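Local coordinates for protein steroid delta-isomerase (PDB 3MSO) that probably acts as an isomerase on steroid-like substrates, through a SnoaL-like domain of the NTF2 clan that associates with a second subunit, at residues B[81-86]-B[100-105]; B[38-43]-B[113-118]. All blocks are in the same frame, centred on the assembly; numbering follows the deposited sequence.

Interaction 1: residues B[81-86]-B[100-105]; sequences RSVVLE and DMIRFD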
loop_
_atom_site.group_PDB
_atom_site.type_symbol
_atom_site.label_atom_id
_atom_site.label_comp_id
_atom_site.label_asym_id
_atom_site.label_seq_id
_atom_site.Cartn_x
_atom_site.Cartn_y
_atom_site.Cartn_z
ATOM N N ARG B 81 3.612 -2.168 32.263
ATOM C CA ARG B 81 2.395 -1.624 31.662
ATOM C C ARG B 81 2.305 -1.829 30.164
ATOM O O ARG B 81 1.229 -1.598 29.588
ATOM C CB ARG B 81 2.281 -0.125 31.963
ATOM C CG ARG B 81 2.121 0.187 33.427
ATOM C CD ARG B 81 2.224 1.673 33.632
ATOM N NE ARG B 81 2.091 2.019 35.039
ATOM C CZ ARG B 81 0.932 2.080 35.686
ATOM N NH1 ARG B 81 -0.205 1.799 35.056
ATOM N NH2 ARG B 81 0.901 2.396 36.976
ATOM N N SER B 82 3.421 -2.214 29.532
ATOM C CA SER B 82 3.460 -2.481 28.103
ATOM C C SER B 82 4.070 -3.839 27.807
ATOM O O SER B 82 5.030 -4.273 28.455
ATOM C CB SER B 82 4.167 -1.372 27.337
ATOM O OG SER B 82 3.276 -0.298 27.090
ATOM N N VAL B 83 3.488 -4.503 26.809
ATOM C CA VAL B 83 3.880 -5.817 26.342
ATOM C C VAL B 83 4.003 -5.830 24.820
ATOM O O VAL B 83 3.279 -5.105 24.128
ATOM C CB VAL B 83 2.876 -6.880 26.881
ATOM C CG1 VAL B 83 1.580 -6.945 26.069
ATOM C CG2 VAL B 83 3.517 -8.255 26.997
ATOM N N VAL B 84 4.938 -6.623 24.309
ATOM C CA VAL B 84 5.076 -6.893 22.881
ATOM C C VAL B 84 4.928 -8.405 22.726
ATOM O O VAL B 84 5.664 -9.178 23.364
ATOM C CB VAL B 84 6.366 -6.334 22.217
ATOM C CG1 VAL B 84 6.678 -7.064 20.905
ATOM C CG2 VAL B 84 6.245 -4.835 21.978
ATOM N N LEU B 85 3.921 -8.807 21.938
ATOM C CA LEU B 85 3.647 -10.215 21.635
ATOM C C LEU B 85 4.019 -10.452 20.185
ATOM O O LEU B 85 3.322 -9.970 19.281
ATOM C CB LEU B 85 2.165 -10.597 21.894
ATOM C CG LEU B 85 1.554 -10.134 23.214
ATOM C CD1 LEU B 85 0.067 -10.361 23.226
ATOM C CD2 LEU B 85 2.263 -10.779 24.416
ATOM N N GLU B 86 5.171 -11.110 19.972
ATOM C CA GLU B 86 5.700 -11.449 18.648
ATOM C C GLU B 86 4.881 -12.612 18.099
ATOM O O GLU B 86 4.629 -13.580 18.834
ATOM C CB GLU B 86 7.186 -11.854 18.755
ATOM C CG GLU B 86 7.768 -12.418 17.472
ATOM C CD GLU B 86 9.114 -13.088 17.597
ATOM O OE1 GLU B 86 9.323 -13.868 18.552
ATOM O OE2 GLU B 86 9.951 -12.867 16.699
ATOM N N ASP B 100 2.073 -7.498 18.389
ATOM C CA ASP B 100 0.934 -6.843 19.036
ATOM C C ASP B 100 1.645 -6.079 20.151
ATOM O O ASP B 100 2.282 -6.721 20.998
ATOM C CB ASP B 100 -0.057 -7.858 19.656
ATOM C CG ASP B 100 -0.892 -8.627 18.652
ATOM O OD1 ASP B 100 -1.286 -8.031 17.633
ATOM O OD2 ASP B 100 -1.200 -9.815 18.916
HETATM N N MSE B 101 1.659 -4.737 20.087
HETATM C CA MSE B 101 2.282 -3.911 21.123
HETATM C C MSE B 101 1.157 -3.271 21.934
HETATM O O MSE B 101 0.544 -2.300 21.498
HETATM C CB MSE B 101 3.269 -2.883 20.553
HETATM C CG MSE B 101 3.948 -2.018 21.640
HETATM SE SE MSE B 101 5.729 -1.408 21.112
HETATM C CE MSE B 101 5.310 -0.517 19.481
ATOM N N ILE B 102 0.877 -3.866 23.096
ATOM C CA ILE B 102 -0.223 -3.491 23.980
ATOM C C ILE B 102 0.241 -2.681 25.196
ATOM O O ILE B 102 1.136 -3.124 25.932
ATOM C CB ILE B 102 -1.027 -4.775 24.434
ATOM C CG1 ILE B 102 -1.282 -5.773 23.250
ATOM C CG2 ILE B 102 -2.316 -4.406 25.199
ATOM C CD1 ILE B 102 -1.789 -7.106 23.633
ATOM N N ARG B 103 -0.416 -1.523 25.423
ATOM C CA ARG B 103 -0.250 -0.670 26.601
ATOM C C ARG B 103 -1.558 -0.756 27.442
ATOM O O ARG B 103 -2.663 -0.624 26.900
ATOM C CB ARG B 103 0.048 0.786 26.229
ATOM C CG ARG B 103 0.272 1.679 27.455
ATOM C CD ARG B 103 0.294 3.147 27.116
ATOM N NE ARG B 103 1.609 3.552 26.625
ATOM C CZ ARG B 103 1.871 3.919 25.374
ATOM N NH1 ARG B 103 0.898 3.963 24.465
ATOM N NH2 ARG B 103 3.103 4.269 25.027
ATOM N N PHE B 104 -1.406 -0.979 28.761
ATOM C CA PHE B 104 -2.510 -1.098 29.703
ATOM C C PHE B 104 -2.520 0.074 30.712
ATOM O O PHE B 104 -1.483 0.714 30.927
ATOM C CB PHE B 104 -2.343 -2.394 30.490
ATOM C CG PHE B 104 -2.258 -3.662 29.695
ATOM C CD1 PHE B 104 -3.403 -4.366 29.362
ATOM C CD2 PHE B 104 -1.031 -4.198 29.350
ATOM C CE1 PHE B 104 -3.320 -5.559 28.650
ATOM C CE2 PHE B 104 -0.949 -5.399 28.656
ATOM C CZ PHE B 104 -2.092 -6.075 28.309
ATOM N N ASP B 105 -3.671 0.335 31.353
ATOM C CA ASP B 105 -3.718 1.360 32.400
ATOM C C ASP B 105 -3.519 0.707 33.786
ATOM O O ASP B 105 -3.269 -0.499 33.841
ATOM C CB ASP B 105 -4.988 2.234 32.323
ATOM C CG ASP B 105 -6.332 1.554 32.517
ATOM O OD1 ASP B 105 -6.367 0.421 33.064
ATOM O OD2 ASP B 105 -7.348 2.182 32.211
#
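Arg81 enters the strand pairing from a turn, and no residue here has more of its surface buried by the contact. Its carbonyl O takes the N-H of Phe104 at 2.8 Å, nearly along the C=O axis, with 167° at the hydrogen. The side chain, extended from CG to NE, runs past the end of the opposite strand until NH1 lies 3.7 Å from Asp105 C, which meets the guanidinium edge in its plane. A long arginine suits this place because its aliphatic chain can lie along the end of the strand while the guanidinium reaches the carboxylates of Asp106 and Glu8, with which it forms salt bridges.

At the other end Leu85 and Asp100 form a hydrogen-bonded antiparallel pair, with Leu85 N to Asp100 O at 2.8 Å and Asp100 N to Leu85 O at 2.9 Å. Leucine supplies bulk: its side chain crosses that of Ile102 obliquely, CD1 to CD1 3.8 Å. Of the Asp100 side chain, the CB methylene is what faces Leu85, while its buried carboxylate is hydrogen-bonded through OD2 to Tyr71. Between these ends, Val83 holds CG1 in the crowded position between N and the carbonyl carbon (chi1 80°), placing it 3.8 Å from Ile102 CB and 3.9 Å from Phe104 CE2, at the ring edge; Ile102 CG2 covers part of one ring face.

On the reverse face Val84 CG2 meets the selenium of Met101 at 3.6 Å, and Ser82 OG is hydrogen-bonded to Arg73 of the second subunit. The pairing is the part of the antiparallel hairpin of strands 82-91 and 94-104 that lies away from its turn, within the curved NTF2-like sheet, with the Leu85 and Phe104 side packed against helix 9-23.

Interaction 2: residues B[38-43]-B[113-118]; sequences AVFRSP and FEVMVR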
loop_
_atom_site.group_PDB
_atom_site.type_symbol
_atom_site.label_atom_id
_atom_site.label_comp_id
_atom_site.label_asym_id
_atom_site.label_seq_id
_atom_site.Cartn_x
_atom_site.Cartn_y
_atom_site.Cartn_z
ATOM N N ALA B 38 -10.146 3.273 24.159
ATOM C CA ALA B 38 -8.998 2.531 23.626
ATOM C C ALA B 38 -8.721 2.906 22.169
ATOM O O ALA B 38 -9.639 3.205 21.411
ATOM C CB ALA B 38 -9.217 1.029 23.756
ATOM N N VAL B 39 -7.444 2.924 21.809
ATOM C CA VAL B 39 -6.950 3.286 20.485
ATOM C C VAL B 39 -6.271 2.100 19.787
ATOM O O VAL B 39 -5.512 1.350 20.417
ATOM C CB VAL B 39 -6.029 4.514 20.637
ATOM C CG1 VAL B 39 -4.910 4.537 19.609
ATOM C CG2 VAL B 39 -6.842 5.802 20.601
ATOM N N PHE B 40 -6.575 1.920 18.485
ATOM C CA PHE B 40 -5.954 0.889 17.665
ATOM C C PHE B 40 -5.125 1.554 16.575
ATOM O O PHE B 40 -5.649 2.358 15.797
ATOM C CB PHE B 40 -6.976 -0.091 17.077
ATOM C CG PHE B 40 -6.356 -1.160 16.195
ATOM C CD1 PHE B 40 -5.773 -2.291 16.750
ATOM C CD2 PHE B 40 -6.367 -1.035 14.809
ATOM C CE1 PHE B 40 -5.204 -3.268 15.939
ATOM C CE2 PHE B 40 -5.775 -2.008 14.001
ATOM C CZ PHE B 40 -5.202 -3.121 14.571
ATOM N N ARG B 41 -3.823 1.219 16.536
ATOM C CA ARG B 41 -2.870 1.736 15.542
ATOM C C ARG B 41 -2.565 0.643 14.535
ATOM O O ARG B 41 -1.870 -0.332 14.836
ATOM C CB ARG B 41 -1.611 2.312 16.207
ATOM C CG ARG B 41 -1.968 3.411 17.184
ATOM C CD ARG B 41 -0.797 4.079 17.838
ATOM N NE ARG B 41 -1.261 4.922 18.944
ATOM C CZ ARG B 41 -1.755 6.148 18.801
ATOM N NH1 ARG B 41 -1.836 6.704 17.597
ATOM N NH2 ARG B 41 -2.178 6.827 19.860
ATOM N N SER B 42 -3.199 0.773 13.367
ATOM C CA SER B 42 -3.134 -0.174 12.260
ATOM C C SER B 42 -1.735 -0.296 11.638
ATOM O O SER B 42 -1.055 0.713 11.454
ATOM C CB SER B 42 -4.148 0.213 11.182
ATOM O OG SER B 42 -4.251 -0.767 10.168
ATOM N N PRO B 43 -1.314 -1.510 11.224
ATOM C CA PRO B 43 -0.037 -1.610 10.496
ATOM C C PRO B 43 -0.130 -0.959 9.109
ATOM O O PRO B 43 0.896 -0.696 8.492
ATOM C CB PRO B 43 0.171 -3.126 10.374
ATOM C CG PRO B 43 -1.201 -3.711 10.431
ATOM C CD PRO B 43 -1.975 -2.833 11.350
ATOM N N PHE B 113 -3.376 -0.343 21.335
ATOM C CA PHE B 113 -3.076 -1.603 20.695
ATOM C C PHE B 113 -2.515 -1.262 19.332
ATOM O O PHE B 113 -3.253 -0.830 18.438
ATOM C CB PHE B 113 -4.337 -2.453 20.564
ATOM C CG PHE B 113 -4.089 -3.935 20.404
ATOM C CD1 PHE B 113 -3.387 -4.429 19.305
ATOM C CD2 PHE B 113 -4.620 -4.848 21.310
ATOM C CE1 PHE B 113 -3.186 -5.799 19.140
ATOM C CE2 PHE B 113 -4.415 -6.221 21.143
ATOM C CZ PHE B 113 -3.708 -6.686 20.052
ATOM N N GLU B 114 -1.195 -1.440 19.184
ATOM C CA GLU B 114 -0.441 -1.135 17.975
ATOM C C GLU B 114 0.087 -2.404 17.330
ATOM O O GLU B 114 0.762 -3.201 17.979
ATOM C CB GLU B 114 0.678 -0.178 18.342
ATOM C CG GLU B 114 1.458 0.388 17.183
ATOM C CD GLU B 114 2.453 1.458 17.588
ATOM O OE1 GLU B 114 2.556 1.765 18.797
ATOM O OE2 GLU B 114 3.147 1.977 16.687
ATOM N N VAL B 115 -0.244 -2.602 16.049
ATOM C CA VAL B 115 0.195 -3.781 15.291
ATOM C C VAL B 115 1.190 -3.367 14.197
ATOM O O VAL B 115 1.011 -2.325 13.575
ATOM C CB VAL B 115 -1.023 -4.564 14.706
ATOM C CG1 VAL B 115 -0.581 -5.788 13.899
ATOM C CG2 VAL B 115 -1.997 -4.975 15.805
HETATM N N MSE B 116 2.251 -4.169 13.997
HETATM C CA MSE B 116 3.235 -4.016 12.901
HETATM C C MSE B 116 3.402 -5.405 12.262
HETATM O O MSE B 116 3.373 -6.429 12.952
HETATM C CB MSE B 116 4.600 -3.515 13.368
HETATM C CG MSE B 116 4.537 -2.224 14.153
HETATM SE SE MSE B 116 6.293 -1.477 14.400
HETATM C CE MSE B 116 5.814 -0.182 15.765
ATOM N N VAL B 117 3.541 -5.427 10.948
ATOM C CA VAL B 117 3.686 -6.648 10.171
ATOM C C VAL B 117 4.854 -6.447 9.206
ATOM O O VAL B 117 5.130 -5.316 8.801
ATOM C CB VAL B 117 2.320 -7.018 9.481
ATOM C CG1 VAL B 117 2.505 -7.905 8.247
ATOM C CG2 VAL B 117 1.353 -7.676 10.478
ATOM N N ARG B 118 5.580 -7.532 8.915
ATOM C CA ARG B 118 6.674 -7.603 7.939
ATOM C C ARG B 118 6.619 -8.985 7.230
ATOM O O ARG B 118 6.151 -9.948 7.857
ATOM C CB ARG B 118 8.042 -7.326 8.582
ATOM C CG ARG B 118 8.490 -8.360 9.612
ATOM C CD ARG B 118 9.983 -8.248 9.866
ATOM N NE ARG B 118 10.761 -8.729 8.722
ATOM C CZ ARG B 118 11.105 -9.997 8.542
ATOM N NH1 ARG B 118 10.762 -10.917 9.433
ATOM N NH2 ARG B 118 11.805 -10.355 7.475
#
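One face of the Arg41 guanidinium is partly covered by Val39 CG1, which sits 3.4 Å above the plane, offset toward the rim. The Phe40 and Phe113 side chains run side by side and point the same way, Phe40 CE1 lying 4.0 Å from Phe113 CD1. Phe40, its CG anti to the backbone N (chi1 179°), reaches past its partner so that CE1 also comes within 3.6 Å of Val115 CG2. Phe113 meets Trp18 edge-to-face. Large apolar rings suit this face, where Phe40 and Phe113 both pack on Leu59 of helix 52-65.

On the reverse face the aliphatic part of Arg41 crosses Glu114 obliquely, CB to CG 3.8 Å. The guanidinium and carboxylate planes are 67° apart and the charged ends do not meet: Arg41 NE is bound to Asp112, Glu114 OE2 to Arg118 and Lys97 of the second subunit.

The backbones run parallel, so one residue bonds to two across the gap. Arg41 N reaches Phe113 O at 2.9 Å from above the carbonyl plane, while Arg41 O receives Val115 N at 3.0 Å nearly along its C=O axis. Pro43, which has no N-H, ends this ladder; its ring lies alongside Val115, with CD 3.9 Å from Val115 CB.

Strand 38-41 thus lies between strands 49-50 and 110-118, the latter continuing the sheet into strand 94-104. Helix 52-65 covers Phe40 through Val55, Ile58 and Leu59, and helix 120-138 closes over Pro43 and Val117 with Leu123 and Leu126.

Overall arrangement
Both contacts are buried pairings in one sheet, their centres about 11 Å apart, with interaction 1 nested inside the chain loop that interaction 2 closes. Strands 94-104 and 110-118 are neighbours and join them: Met101 N lies 2.8 Å from Glu114 O, a probable hydrogen bond, and Phe113 packs on Asp100 and Ile102. Interaction 1 unites consecutive strands of an antiparallel hairpin; interaction 2 brings distant parts of the sequence together in parallel. On the helix-covered face, 81-86/100-105 presents Leu85 and Phe104 to helix 9-23, whereas 38-43/113-118 turns Phe40, Phe113 and Pro43 toward helices 52-65 and 120-138. The reverse face carries polar links to the second subunit in both.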